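Protein SSD1 (Saccharomyces cerevisiae S288C, PDB 7AM1) binds untranslated regions of messenger RNAs and represses their translation, as a non-enzymatic pseudonuclease of the RNase II family. Local coordinates at residues I366-E371 against S475-L480; G373-F378 against E437-P442; E377-V382 against G393-D398; T448-Y453 against G468-S473; Q482-L487 against D541-F546. All coordinates share one frame; numbering follows the deposited sequence.

Contact 1. Residues I366-E371 against S475-L480; sequences IFAISE and SNILSL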
# COMPACT_ATOMS: atom_id res chain seq x y z
N ILE A 366 24.63 -9.13 21.97
CA ILE A 366 23.70 -8.32 21.19
C ILE A 366 23.98 -8.54 19.71
O ILE A 366 25.13 -8.42 19.26
CB ILE A 366 23.82 -6.83 21.56
CG1 ILE A 366 23.32 -6.60 22.98
CG2 ILE A 366 23.02 -5.97 20.60
CD1 ILE A 366 23.75 -5.28 23.57
N PHE A 367 22.95 -8.87 18.96
CA PHE A 367 23.09 -8.95 17.51
C PHE A 367 22.25 -7.85 16.88
O PHE A 367 21.07 -7.69 17.20
CB PHE A 367 22.71 -10.33 16.96
CG PHE A 367 21.36 -10.84 17.39
CD1 PHE A 367 21.20 -11.45 18.61
CD2 PHE A 367 20.26 -10.73 16.55
CE1 PHE A 367 19.96 -11.93 19.01
CE2 PHE A 367 19.02 -11.20 16.94
CZ PHE A 367 18.87 -11.81 18.17
N ALA A 368 22.89 -7.06 16.02
CA ALA A 368 22.20 -6.04 15.27
C ALA A 368 21.53 -6.69 14.07
O ALA A 368 22.08 -7.62 13.47
CB ALA A 368 23.17 -4.95 14.81
N ILE A 369 20.32 -6.23 13.75
CA ILE A 369 19.57 -6.73 12.59
C ILE A 369 19.75 -5.74 11.44
O ILE A 369 19.49 -4.54 11.59
CB ILE A 369 18.08 -6.93 12.92
CG1 ILE A 369 17.94 -7.83 14.15
CG2 ILE A 369 17.34 -7.49 11.72
CD1 ILE A 369 18.31 -9.28 13.90
N SER A 370 20.18 -6.25 10.30
CA SER A 370 20.32 -5.46 9.09
C SER A 370 19.27 -5.90 8.07
O SER A 370 18.89 -7.08 8.00
CB SER A 370 21.72 -5.59 8.49
OG SER A 370 21.95 -6.90 8.01
N GLU A 371 18.81 -4.94 7.28
CA GLU A 371 17.85 -5.19 6.22
C GLU A 371 18.53 -4.89 4.89
O GLU A 371 19.27 -3.91 4.77
CB GLU A 371 16.59 -4.34 6.43
CG GLU A 371 15.82 -4.72 7.70
CD GLU A 371 14.74 -3.72 8.11
OE1 GLU A 371 15.09 -2.61 8.57
OE2 GLU A 371 13.55 -4.07 7.99
N SER A 475 27.78 -7.71 19.30
CA SER A 475 28.72 -8.80 19.08
C SER A 475 28.59 -9.38 17.68
O SER A 475 29.57 -9.92 17.15
CB SER A 475 28.52 -9.90 20.11
OG SER A 475 28.91 -9.45 21.40
N ASN A 476 27.41 -9.26 17.08
CA ASN A 476 27.14 -9.85 15.78
C ASN A 476 26.15 -8.97 15.04
O ASN A 476 25.43 -8.16 15.64
CB ASN A 476 26.58 -11.27 15.92
CG ASN A 476 27.56 -12.21 16.57
OD1 ASN A 476 27.46 -12.52 17.76
ND2 ASN A 476 28.53 -12.68 15.79
N ILE A 477 26.12 -9.12 13.72
CA ILE A 477 25.12 -8.47 12.88
C ILE A 477 24.61 -9.52 11.90
O ILE A 477 25.40 -10.15 11.20
CB ILE A 477 25.68 -7.25 12.14
CG1 ILE A 477 24.57 -6.59 11.32
CG2 ILE A 477 26.86 -7.63 11.26
CD1 ILE A 477 24.87 -5.15 10.95
N LEU A 478 23.29 -9.71 11.88
CA LEU A 478 22.64 -10.65 10.98
C LEU A 478 21.65 -9.91 10.09
O LEU A 478 20.93 -9.02 10.56
CB LEU A 478 21.88 -11.74 11.76
CG LEU A 478 22.68 -12.87 12.40
CD1 LEU A 478 21.75 -13.74 13.23
CD2 LEU A 478 23.40 -13.69 11.35
N SER A 479 21.63 -10.28 8.81
CA SER A 479 20.54 -9.85 7.95
C SER A 479 19.33 -10.74 8.18
O SER A 479 19.44 -11.86 8.68
CB SER A 479 20.95 -9.92 6.48
OG SER A 479 21.10 -11.26 6.08
N LEU A 480 18.16 -10.23 7.79
CA LEU A 480 16.94 -11.03 7.89
C LEU A 480 17.06 -12.30 7.06
O LEU A 480 16.50 -13.33 7.42
CB LEU A 480 15.73 -10.21 7.46
CG LEU A 480 15.33 -9.07 8.40
CD1 LEU A 480 14.19 -8.25 7.80
CD2 LEU A 480 14.92 -9.62 9.76
O HOH W 1 27.06 -7.77 22.60
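From Phe367 with Asn476 to Ser370 with Ser479, four parallel bridges join strand 367-370 to strand 476-479, an outermost strand of the mixed RNB domain sheet, the short axes approaching to 4.3 Å at an angle of 28°. Asn476 O takes the N-H of Ala368, Ala368 O that of Leu478, and Leu478 O that of Ser370. Ahead of these bridges Ile366 O accepts twice, from Ser475 N at 2.7 Å and from Asn476 N at 3.3 Å, and a water joins Ile366 N to Ser475 OG. On the sheet face that carries Ala368 and Ser370, Ile477 places CG1 anti to its backbone N (chi1 -178°), 4.1 Å from Ala368 CB, and its CD1 comes to 4.0 Å from Ser370 CB. Ile369 and Leu480 cross at about a right angle, with Ile369 CG2 3.8 Å from Leu480 CD2, and both touch Ile549 of helix 544-568. Ser479 OG caps helix 480-488 by bonding Gln482 N. Apart from a weak bond from Ser370 OG to Leu478 O, every direct hydrogen bond between the segments is main chain to main chain, which implies that peptide groups fix the alignment and that the side chains add mainly apolar packing.

Contact 2. Residues G373-F378 against E437-P442; sequences GWVSEF and ELSLAP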
# COMPACT_ATOMS: atom_id res chain seq x y z
N GLY A 373 20.04 -3.65 1.76
CA GLY A 373 20.10 -2.34 1.16
C GLY A 373 19.92 -1.19 2.12
O GLY A 373 19.94 -0.03 1.69
N TRP A 374 19.75 -1.47 3.41
CA TRP A 374 19.43 -0.47 4.40
C TRP A 374 20.42 -0.60 5.56
O TRP A 374 21.24 -1.52 5.60
CB TRP A 374 17.98 -0.62 4.87
CG TRP A 374 17.48 0.48 5.74
CD1 TRP A 374 16.96 0.36 7.00
CD2 TRP A 374 17.44 1.88 5.42
NE1 TRP A 374 16.60 1.60 7.48
CE2 TRP A 374 16.89 2.54 6.53
CE3 TRP A 374 17.83 2.62 4.31
CZ2 TRP A 374 16.71 3.92 6.56
CZ3 TRP A 374 17.65 3.99 4.33
CH2 TRP A 374 17.09 4.63 5.45
N VAL A 375 20.34 0.35 6.49
CA VAL A 375 21.21 0.36 7.66
C VAL A 375 20.73 -0.66 8.68
O VAL A 375 19.78 -1.41 8.43
CB VAL A 375 21.27 1.77 8.28
CG1 VAL A 375 21.78 2.77 7.26
CG2 VAL A 375 19.90 2.18 8.79
N SER A 376 21.40 -0.72 9.83
CA SER A 376 20.93 -1.46 11.00
C SER A 376 20.52 -0.45 12.06
O SER A 376 21.34 0.33 12.54
CB SER A 376 22.01 -2.39 11.54
OG SER A 376 21.61 -2.96 12.78
N GLU A 377 19.24 -0.46 12.42
CA GLU A 377 18.75 0.46 13.44
C GLU A 377 18.12 -0.25 14.63
O GLU A 377 17.66 0.43 15.56
CB GLU A 377 17.74 1.45 12.83
CG GLU A 377 16.49 0.86 12.20
CD GLU A 377 15.66 1.93 11.50
OE1 GLU A 377 15.50 3.01 12.09
OE2 GLU A 377 15.18 1.70 10.37
N PHE A 378 18.13 -1.58 14.65
CA PHE A 378 17.50 -2.36 15.71
C PHE A 378 18.40 -3.52 16.06
O PHE A 378 18.97 -4.17 15.17
CB PHE A 378 16.13 -2.86 15.26
CG PHE A 378 15.38 -3.62 16.32
CD1 PHE A 378 14.74 -2.94 17.34
CD2 PHE A 378 15.29 -5.00 16.27
CE1 PHE A 378 14.04 -3.62 18.30
CE2 PHE A 378 14.57 -5.68 17.23
CZ PHE A 378 13.95 -4.99 18.24
N GLU A 437 27.30 6.59 9.68
CA GLU A 437 27.93 6.70 10.99
C GLU A 437 27.09 6.11 12.11
O GLU A 437 27.64 5.65 13.12
CB GLU A 437 28.24 8.16 11.31
CG GLU A 437 28.94 8.38 12.64
N LEU A 438 25.76 6.10 11.98
CA LEU A 438 24.89 5.65 13.05
C LEU A 438 24.43 4.21 12.91
O LEU A 438 23.85 3.67 13.86
CB LEU A 438 23.67 6.57 13.16
CG LEU A 438 23.96 8.05 13.39
CD1 LEU A 438 22.69 8.77 13.80
CD2 LEU A 438 25.06 8.27 14.43
N SER A 439 24.63 3.58 11.75
CA SER A 439 24.22 2.20 11.57
C SER A 439 24.93 1.30 12.58
O SER A 439 26.16 1.33 12.69
CB SER A 439 24.53 1.74 10.14
OG SER A 439 24.12 0.39 9.93
N LEU A 440 24.16 0.50 13.31
CA LEU A 440 24.73 -0.40 14.30
C LEU A 440 25.67 -1.40 13.62
O LEU A 440 25.35 -1.96 12.57
CB LEU A 440 23.61 -1.15 15.02
CG LEU A 440 22.54 -0.28 15.67
CD1 LEU A 440 21.40 -1.13 16.22
CD2 LEU A 440 23.16 0.57 16.77
N ALA A 441 26.82 -1.63 14.25
CA ALA A 441 27.80 -2.55 13.68
C ALA A 441 28.58 -3.21 14.80
O ALA A 441 28.78 -2.59 15.86
CB ALA A 441 28.77 -1.82 12.73
N PRO A 442 29.05 -4.44 14.61
CA PRO A 442 29.84 -5.09 15.66
C PRO A 442 31.06 -4.27 16.02
O PRO A 442 31.72 -3.67 15.16
CB PRO A 442 30.22 -6.44 15.03
CG PRO A 442 29.17 -6.70 14.02
CD PRO A 442 28.80 -5.34 13.47
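Val375, whose CB lies 3.6 Å from Ser439 OG across the contact, sets its CG2 over one face of the Trp374 ring, displaced toward the rim. At the edge of that ring, Trp374 NE1 donates in the ring plane to Glu377 OE2 at 3.2 Å, meeting the oxygen from above the carboxylate plane. Phe421 packs edge-to-face with the indole, and the other carboxylate oxygen, Glu377 OE1, is held by Met664 N.

Two bonds then tie the segments together. Ser439, the first residue to leave helical geometry after helix 432-438, holds OG anti to its own N (chi1 -179°) and accepts from Ser376 N at 2.9 Å in a nearly straight bond, with 170° at the hydrogen. Leu440 N answers by donating to Ser376 O, also at 2.9 Å. The Leu440 side chain leans over the same residue, its CG 3.4 Å from Ser376 O and its CD1 3.7 Å from Phe378 N. Ser376 OG lies 3.5 Å from Leu440 CB but spends its bond on Ile369 O. Together these contacts dock the loop of a beta hairpin, between strands 367-370 and 378-384 of the RNB domain, against the segment leaving helix 432-438.

Contact 3. Residues E377-V382 against G393-D398; sequences EFALHV and GCHVVD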
# COMPACT_ATOMS: atom_id res chain seq x y z
N GLU A 377 19.24 -0.46 12.42
CA GLU A 377 18.75 0.46 13.44
C GLU A 377 18.12 -0.25 14.63
O GLU A 377 17.66 0.43 15.56
CB GLU A 377 17.74 1.45 12.83
CG GLU A 377 16.49 0.86 12.20
CD GLU A 377 15.66 1.93 11.50
OE1 GLU A 377 15.50 3.01 12.09
OE2 GLU A 377 15.18 1.70 10.37
N PHE A 378 18.13 -1.58 14.65
CA PHE A 378 17.50 -2.36 15.71
C PHE A 378 18.40 -3.52 16.06
O PHE A 378 18.97 -4.17 15.17
CB PHE A 378 16.13 -2.86 15.26
CG PHE A 378 15.38 -3.62 16.32
CD1 PHE A 378 14.74 -2.94 17.34
CD2 PHE A 378 15.29 -5.00 16.27
CE1 PHE A 378 14.04 -3.62 18.30
CE2 PHE A 378 14.57 -5.68 17.23
CZ PHE A 378 13.95 -4.99 18.24
N ALA A 379 18.56 -3.78 17.36
CA ALA A 379 19.40 -4.86 17.84
C ALA A 379 18.72 -5.53 19.02
O ALA A 379 17.87 -4.94 19.70
CB ALA A 379 20.79 -4.34 18.23
N LEU A 380 19.10 -6.78 19.27
CA LEU A 380 18.46 -7.58 20.30
C LEU A 380 19.50 -8.35 21.10
O LEU A 380 20.59 -8.66 20.61
CB LEU A 380 17.50 -8.62 19.70
CG LEU A 380 16.18 -8.19 19.08
CD1 LEU A 380 15.59 -9.37 18.31
CD2 LEU A 380 15.22 -7.70 20.16
N HIS A 381 19.13 -8.69 22.34
CA HIS A 381 19.84 -9.72 23.08
C HIS A 381 18.82 -10.53 23.85
O HIS A 381 17.72 -10.06 24.15
CB HIS A 381 20.91 -9.15 24.03
CG HIS A 381 20.38 -8.55 25.30
ND1 HIS A 381 20.23 -7.19 25.47
CD2 HIS A 381 20.03 -9.12 26.48
CE1 HIS A 381 19.78 -6.95 26.69
NE2 HIS A 381 19.65 -8.11 27.32
N VAL A 382 19.17 -11.78 24.12
CA VAL A 382 18.41 -12.64 25.02
C VAL A 382 19.42 -13.17 26.04
O VAL A 382 20.52 -13.57 25.67
CB VAL A 382 17.70 -13.79 24.29
CG1 VAL A 382 17.19 -14.82 25.28
CG2 VAL A 382 16.56 -13.27 23.45
N GLY A 393 16.28 -7.96 25.48
CA GLY A 393 16.61 -6.56 25.30
C GLY A 393 16.38 -6.13 23.87
O GLY A 393 16.80 -6.80 22.93
N CYS A 394 15.69 -5.00 23.71
CA CYS A 394 15.33 -4.46 22.40
C CYS A 394 15.90 -3.05 22.29
O CYS A 394 15.50 -2.16 23.05
CB CYS A 394 13.82 -4.46 22.21
SG CYS A 394 13.09 -6.09 22.52
N HIS A 395 16.82 -2.85 21.36
CA HIS A 395 17.63 -1.64 21.29
C HIS A 395 17.42 -0.94 19.96
O HIS A 395 17.51 -1.57 18.90
CB HIS A 395 19.12 -1.96 21.47
CG HIS A 395 19.41 -2.95 22.56
ND1 HIS A 395 19.35 -2.61 23.90
CD2 HIS A 395 19.75 -4.25 22.52
CE1 HIS A 395 19.65 -3.67 24.63
NE2 HIS A 395 19.90 -4.68 23.81
N VAL A 396 17.15 0.37 20.02
CA VAL A 396 16.92 1.20 18.85
C VAL A 396 17.92 2.35 18.86
O VAL A 396 18.17 2.96 19.91
CB VAL A 396 15.48 1.76 18.83
CG1 VAL A 396 15.28 2.67 17.62
CG2 VAL A 396 14.46 0.62 18.84
N VAL A 397 18.51 2.63 17.69
CA VAL A 397 19.43 3.75 17.57
C VAL A 397 18.78 5.02 18.12
O VAL A 397 17.64 5.35 17.77
CB VAL A 397 19.87 3.94 16.11
CG1 VAL A 397 20.69 5.22 15.96
CG2 VAL A 397 20.67 2.74 15.65
N ASP A 398 19.51 5.73 18.97
CA ASP A 398 19.01 6.97 19.59
C ASP A 398 19.36 8.14 18.67
O ASP A 398 20.24 8.96 18.93
CB ASP A 398 19.61 7.14 20.98
CG ASP A 398 18.99 8.31 21.76
OD1 ASP A 398 18.23 9.10 21.17
OD2 ASP A 398 19.28 8.42 22.97
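His381 holds CG between its backbone N and carbonyl carbon (chi1 77°), whereas His395 holds CG anti to its carbonyl carbon (chi1 -44°); both CG atoms stand on the sheet face that also carries Ala379. There the imidazoles meet rim to rim. Their planes are inclined by only 23°, and His381 ND1 and His395 NE2 share a hydrogen bond of 3.0 Å in which either could be the donor. The remaining ring nitrogens are engaged too, His381 NE2 with Glu391 OE2 and His395 ND1 with Ser450 OG, so the pair belongs to a buried polar chain.

Gly393 lies over one face of the His381 ring, its CA 3.8 Å from the ring centroid in a CH-pi contact. A beta carbon on this residue would collide with His381 CE1, which explains how the ring can sit so close to the neighbouring strand. Beneath the side chains, Ala379 with His395 and His381 with Gly393 are antiparallel hydrogen-bonded pairs. Ala379 N reaches His395 O at 2.9 Å, and His395 N reaches Ala379 O at the same distance.

The other sheet face is apolar. Val396 CG2 meets the edge of the Phe378 ring at CD1, 3.9 Å away, and Phe378 CZ lies 4.0 Å from Cys394 CB. Leu380 CD2 touches Cys394 SG at 3.6 Å.

That apolar face rests on helix 544-568 through Ile549, Ile552, Lys553 and Val556. Phe358 of strand 356-358 meets both imidazoles, Val382 touches helix 495-510, and strands 367-370 and 446-456 flank the hairpin.

Contact 4. Residues T448-Y453 against G468-S473; sequences TLSVVY and GESTIS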
# COMPACT_ATOMS: atom_id res chain seq x y z
N THR A 448 21.62 4.25 22.23
CA THR A 448 20.37 3.61 21.87
C THR A 448 19.30 3.94 22.90
O THR A 448 19.58 4.47 23.97
CB THR A 448 20.54 2.08 21.75
OG1 THR A 448 21.27 1.59 22.88
CG2 THR A 448 21.30 1.71 20.48
N LEU A 449 18.05 3.67 22.52
CA LEU A 449 16.93 3.63 23.45
C LEU A 449 16.46 2.18 23.51
O LEU A 449 16.23 1.56 22.47
CB LEU A 449 15.79 4.55 22.99
CG LEU A 449 16.09 6.05 22.86
CD1 LEU A 449 14.86 6.83 22.39
CD2 LEU A 449 16.60 6.63 24.18
N SER A 450 16.34 1.64 24.72
CA SER A 450 16.12 0.22 24.89
C SER A 450 14.83 -0.06 25.64
O SER A 450 14.46 0.69 26.56
CB SER A 450 17.29 -0.44 25.62
OG SER A 450 18.49 -0.29 24.90
N VAL A 451 14.16 -1.14 25.25
CA VAL A 451 13.05 -1.72 25.99
C VAL A 451 13.46 -3.15 26.35
O VAL A 451 13.68 -3.98 25.46
CB VAL A 451 11.74 -1.70 25.18
CG1 VAL A 451 10.63 -2.40 25.95
CG2 VAL A 451 11.35 -0.27 24.83
N VAL A 452 13.59 -3.42 27.64
CA VAL A 452 14.12 -4.69 28.14
C VAL A 452 13.01 -5.41 28.89
O VAL A 452 12.49 -4.89 29.89
CB VAL A 452 15.35 -4.48 29.03
CG1 VAL A 452 15.89 -5.82 29.52
CG2 VAL A 452 16.42 -3.71 28.27
N TYR A 453 12.63 -6.59 28.42
CA TYR A 453 11.59 -7.39 29.05
C TYR A 453 12.23 -8.47 29.90
O TYR A 453 13.14 -9.17 29.44
CB TYR A 453 10.67 -8.02 28.02
CG TYR A 453 9.99 -7.02 27.10
CD1 TYR A 453 8.85 -6.34 27.51
CD2 TYR A 453 10.49 -6.75 25.84
CE1 TYR A 453 8.23 -5.43 26.69
CE2 TYR A 453 9.87 -5.83 25.00
CZ TYR A 453 8.74 -5.18 25.43
OH TYR A 453 8.12 -4.26 24.61
N GLY A 468 14.58 2.89 28.83
CA GLY A 468 15.51 3.96 29.15
C GLY A 468 16.57 4.12 28.08
O GLY A 468 16.60 3.41 27.07
N GLU A 469 17.44 5.10 28.32
CA GLU A 469 18.59 5.35 27.46
C GLU A 469 19.70 4.35 27.77
O GLU A 469 19.89 3.95 28.92
CB GLU A 469 19.08 6.78 27.64
CG GLU A 469 18.05 7.83 27.23
CD GLU A 469 18.47 9.24 27.57
OE1 GLU A 469 18.17 10.16 26.78
OE2 GLU A 469 19.12 9.42 28.62
N SER A 470 20.42 3.95 26.72
CA SER A 470 21.38 2.86 26.85
C SER A 470 22.53 3.07 25.88
O SER A 470 22.55 4.01 25.08
CB SER A 470 20.72 1.51 26.60
OG SER A 470 20.11 1.48 25.32
N THR A 471 23.50 2.16 25.96
CA THR A 471 24.63 2.09 25.05
C THR A 471 24.89 0.62 24.78
O THR A 471 24.93 -0.18 25.72
CB THR A 471 25.88 2.76 25.65
OG1 THR A 471 25.60 4.13 25.94
CG2 THR A 471 27.05 2.67 24.70
N ILE A 472 25.07 0.27 23.50
CA ILE A 472 25.30 -1.11 23.11
C ILE A 472 26.58 -1.17 22.28
O ILE A 472 27.05 -0.17 21.74
CB ILE A 472 24.12 -1.72 22.32
CG1 ILE A 472 23.95 -1.05 20.95
CG2 ILE A 472 22.84 -1.63 23.13
CD1 ILE A 472 22.95 -1.74 20.04
N SER A 473 27.14 -2.38 22.20
CA SER A 473 28.25 -2.68 21.31
C SER A 473 27.98 -4.07 20.75
O SER A 473 28.30 -5.08 21.38
CB SER A 473 29.60 -2.63 22.04
OG SER A 473 30.66 -2.84 21.13
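Ser470 OG is the crowded centre of this contact, with Thr448 OG1 on one strand position and Ser450 OG two residues further on. The Thr448 OG1 to Ser470 OG distance is 2.7 Å, a hydrogen bond in which either hydroxyl could donate. Ser450 OG is modelled at 2.4 Å from Ser470 OG, so short that its exact length is doubtful, and it also bonds His395 ND1. All three residues are buried, and Thr448 OG1 and Ser470 OG pair with each other.

Beside them the Thr448 and Ile472 side chains cross at about a right angle, with Thr448 CG2 3.8 Å from Ile472 CD1. An alanine in place of Thr448 would lack both OG1 and CG2, which would probably leave Ser470 OG without one of its hydroxyl partners and open a gap against Ile472.

The opposite sheet face is looser. Leu449 and Glu469 lie side by side, pointing the same way, and touch through Leu449 CD2 and Glu469 CG at 3.6 Å. Glu469 is partly exposed, and its OE2 makes a weak bond to His681.

Backbone bonding is confined to two pairs, in which Thr448 N reaches Ser470 O at 3.0 Å and Ser450 N reaches Gly468 O at 3.0 Å with 177° at the hydrogen. The short axes run at 111°, far from the 180° of straight antiparallel strands, consistent with strong twisting or coiling of this beta hairpin, strands 446-456 and 462-472 of the RNB domain sheet.

Contact 5. Residues Q482-L487 against D541-F546; sequences QLDEKL and DRTLGF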
# COMPACT_ATOMS: atom_id res chain seq x y z
N GLN A 482 19.92 -13.94 6.59
CA GLN A 482 20.74 -14.81 7.42
C GLN A 482 19.94 -15.33 8.61
O GLN A 482 20.07 -16.50 8.98
CB GLN A 482 21.98 -14.06 7.90
CG GLN A 482 22.95 -13.72 6.78
CD GLN A 482 24.10 -12.84 7.25
OE1 GLN A 482 23.95 -12.05 8.18
NE2 GLN A 482 25.26 -13.00 6.62
N LEU A 483 19.12 -14.47 9.23
CA LEU A 483 18.26 -14.93 10.31
C LEU A 483 17.36 -16.06 9.83
O LEU A 483 17.21 -17.09 10.51
CB LEU A 483 17.43 -13.77 10.86
CG LEU A 483 16.42 -14.13 11.95
CD1 LEU A 483 17.11 -14.74 13.16
CD2 LEU A 483 15.61 -12.91 12.37
N ASP A 484 16.75 -15.89 8.66
CA ASP A 484 15.90 -16.94 8.10
C ASP A 484 16.67 -18.24 7.92
O ASP A 484 16.20 -19.31 8.31
CB ASP A 484 15.32 -16.47 6.77
CG ASP A 484 13.96 -15.86 6.92
OD1 ASP A 484 13.05 -16.56 7.44
OD2 ASP A 484 13.80 -14.68 6.56
N GLU A 485 17.85 -18.17 7.30
CA GLU A 485 18.66 -19.37 7.12
C GLU A 485 18.88 -20.08 8.45
O GLU A 485 18.71 -21.30 8.54
CB GLU A 485 20.00 -19.00 6.48
N LYS A 486 19.23 -19.33 9.49
CA LYS A 486 19.55 -19.94 10.77
C LYS A 486 18.32 -20.47 11.49
O LYS A 486 18.43 -21.43 12.27
CB LYS A 486 20.30 -18.93 11.65
CG LYS A 486 21.64 -18.50 11.06
CD LYS A 486 22.32 -17.46 11.93
CE LYS A 486 23.82 -17.45 11.70
NZ LYS A 486 24.43 -18.73 12.19
N LEU A 487 17.15 -19.89 11.26
CA LEU A 487 15.94 -20.38 11.92
C LEU A 487 15.37 -21.64 11.28
O LEU A 487 14.64 -22.38 11.94
CB LEU A 487 14.86 -19.30 11.93
CG LEU A 487 15.02 -18.15 12.93
CD1 LEU A 487 13.81 -17.23 12.88
CD2 LEU A 487 15.23 -18.68 14.34
N ASP A 541 4.80 -11.51 -0.10
CA ASP A 541 5.93 -12.21 0.49
C ASP A 541 6.25 -11.65 1.88
O ASP A 541 6.30 -10.43 2.09
CB ASP A 541 7.17 -12.08 -0.40
CG ASP A 541 7.10 -12.94 -1.67
OD1 ASP A 541 6.08 -13.63 -1.90
OD2 ASP A 541 8.08 -12.92 -2.43
N ARG A 542 6.43 -12.56 2.84
CA ARG A 542 6.98 -12.26 4.16
C ARG A 542 7.73 -13.50 4.60
O ARG A 542 7.25 -14.62 4.39
CB ARG A 542 5.90 -11.92 5.19
CG ARG A 542 4.99 -10.76 4.85
CD ARG A 542 5.69 -9.42 4.98
NE ARG A 542 4.78 -8.34 4.59
CZ ARG A 542 5.03 -7.05 4.75
NH1 ARG A 542 6.18 -6.64 5.28
NH2 ARG A 542 4.13 -6.15 4.36
N THR A 543 8.90 -13.32 5.20
CA THR A 543 9.68 -14.45 5.71
C THR A 543 9.49 -14.59 7.21
O THR A 543 9.12 -13.65 7.92
CB THR A 543 11.17 -14.29 5.39
OG1 THR A 543 11.72 -13.21 6.16
CG2 THR A 543 11.40 -14.02 3.92
N LEU A 544 9.79 -15.80 7.70
CA LEU A 544 9.74 -16.06 9.13
C LEU A 544 10.63 -15.10 9.89
O LEU A 544 10.22 -14.55 10.92
CB LEU A 544 10.15 -17.51 9.40
CG LEU A 544 10.26 -17.96 10.85
CD1 LEU A 544 8.95 -17.69 11.58
CD2 LEU A 544 10.63 -19.44 10.93
N GLY A 545 11.85 -14.86 9.40
CA GLY A 545 12.75 -13.95 10.08
C GLY A 545 12.16 -12.57 10.25
O GLY A 545 12.21 -11.98 11.33
N PHE A 546 11.58 -12.03 9.17
CA PHE A 546 10.93 -10.73 9.28
C PHE A 546 9.81 -10.76 10.31
O PHE A 546 9.67 -9.84 11.12
CB PHE A 546 10.37 -10.28 7.93
CG PHE A 546 9.51 -9.05 8.02
CD1 PHE A 546 10.07 -7.78 7.99
CD2 PHE A 546 8.13 -9.16 8.20
CE1 PHE A 546 9.28 -6.64 8.11
CE2 PHE A 546 7.34 -8.02 8.32
CZ PHE A 546 7.91 -6.76 8.27
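Asp484 and Thr543 meet with their side chains crossing obliquely, and the carboxylate of the first divides its two oxygens between two donors. Asp484 OD2 turns its syn lone pair to Thr543 OG1, which donates at 2.6 Å. Asp484 OD1 accepts from Gly545 N at 2.9 Å, the donor standing above the carboxylate plane (44° out of it), with 158° at the hydrogen. Thr543 CB is modelled 2.9 Å from Asp484 OD2, a doubtfully short approach.

Thr543 holds OG1 between its backbone N and carbonyl carbon (chi1 69°), where the hydroxyl can also accept from Phe546 N at 3.2 Å. This is an N-cap: Thr543 precedes helix 544-568, and its hydroxyl caps the first turn while giving its proton to Asp484. A carboxylate from helix 480-488 therefore sits at the N-terminal end of another helix, where the helix dipole would be expected to favour its negative charge. An alanine at Asp484 would lack both carboxylate oxygens and would probably leave Thr543 OG1 and Gly545 N without these acceptors, the capping hydroxyl being freer to turn.

Gly545 lets the helices come close, because a beta carbon there would fall against Asp484 OD2. Leu483 uses this approach, its CD2 lying 3.8 Å from Gly545 CA and 3.7 Å from Gly545 O. Further along, Leu487 and Leu544 cross at about a right angle, with Leu487 CD1 4.2 Å from Leu544 CG, and Gln500 of helix 495-510 touches both leucines.

In the fold
Contacts 1, 3 and 4 are pairings within one mixed sheet of the RNB domain. Contacts 3 and 4 are closest, with centres about 7 Å apart, because strands 389-397 and 446-456 are neighbours; contacts 1 and 3 lie about 10 Å apart between centres, through strands 367-370 and 378-384. Contact 2 sits about 9 Å from contact 1, centre to centre, and shares Glu377 and Phe378 with contact 3; Leu440 links it to Val397, Thr448 and Ile472. The chain runs from strand 476-479 of contact 1 directly into helix 480-488 of contact 5, with centres about 12 Å apart, whereas contacts 4 and 5 are about 24 Å apart between centres. All five lie within the RNB domain.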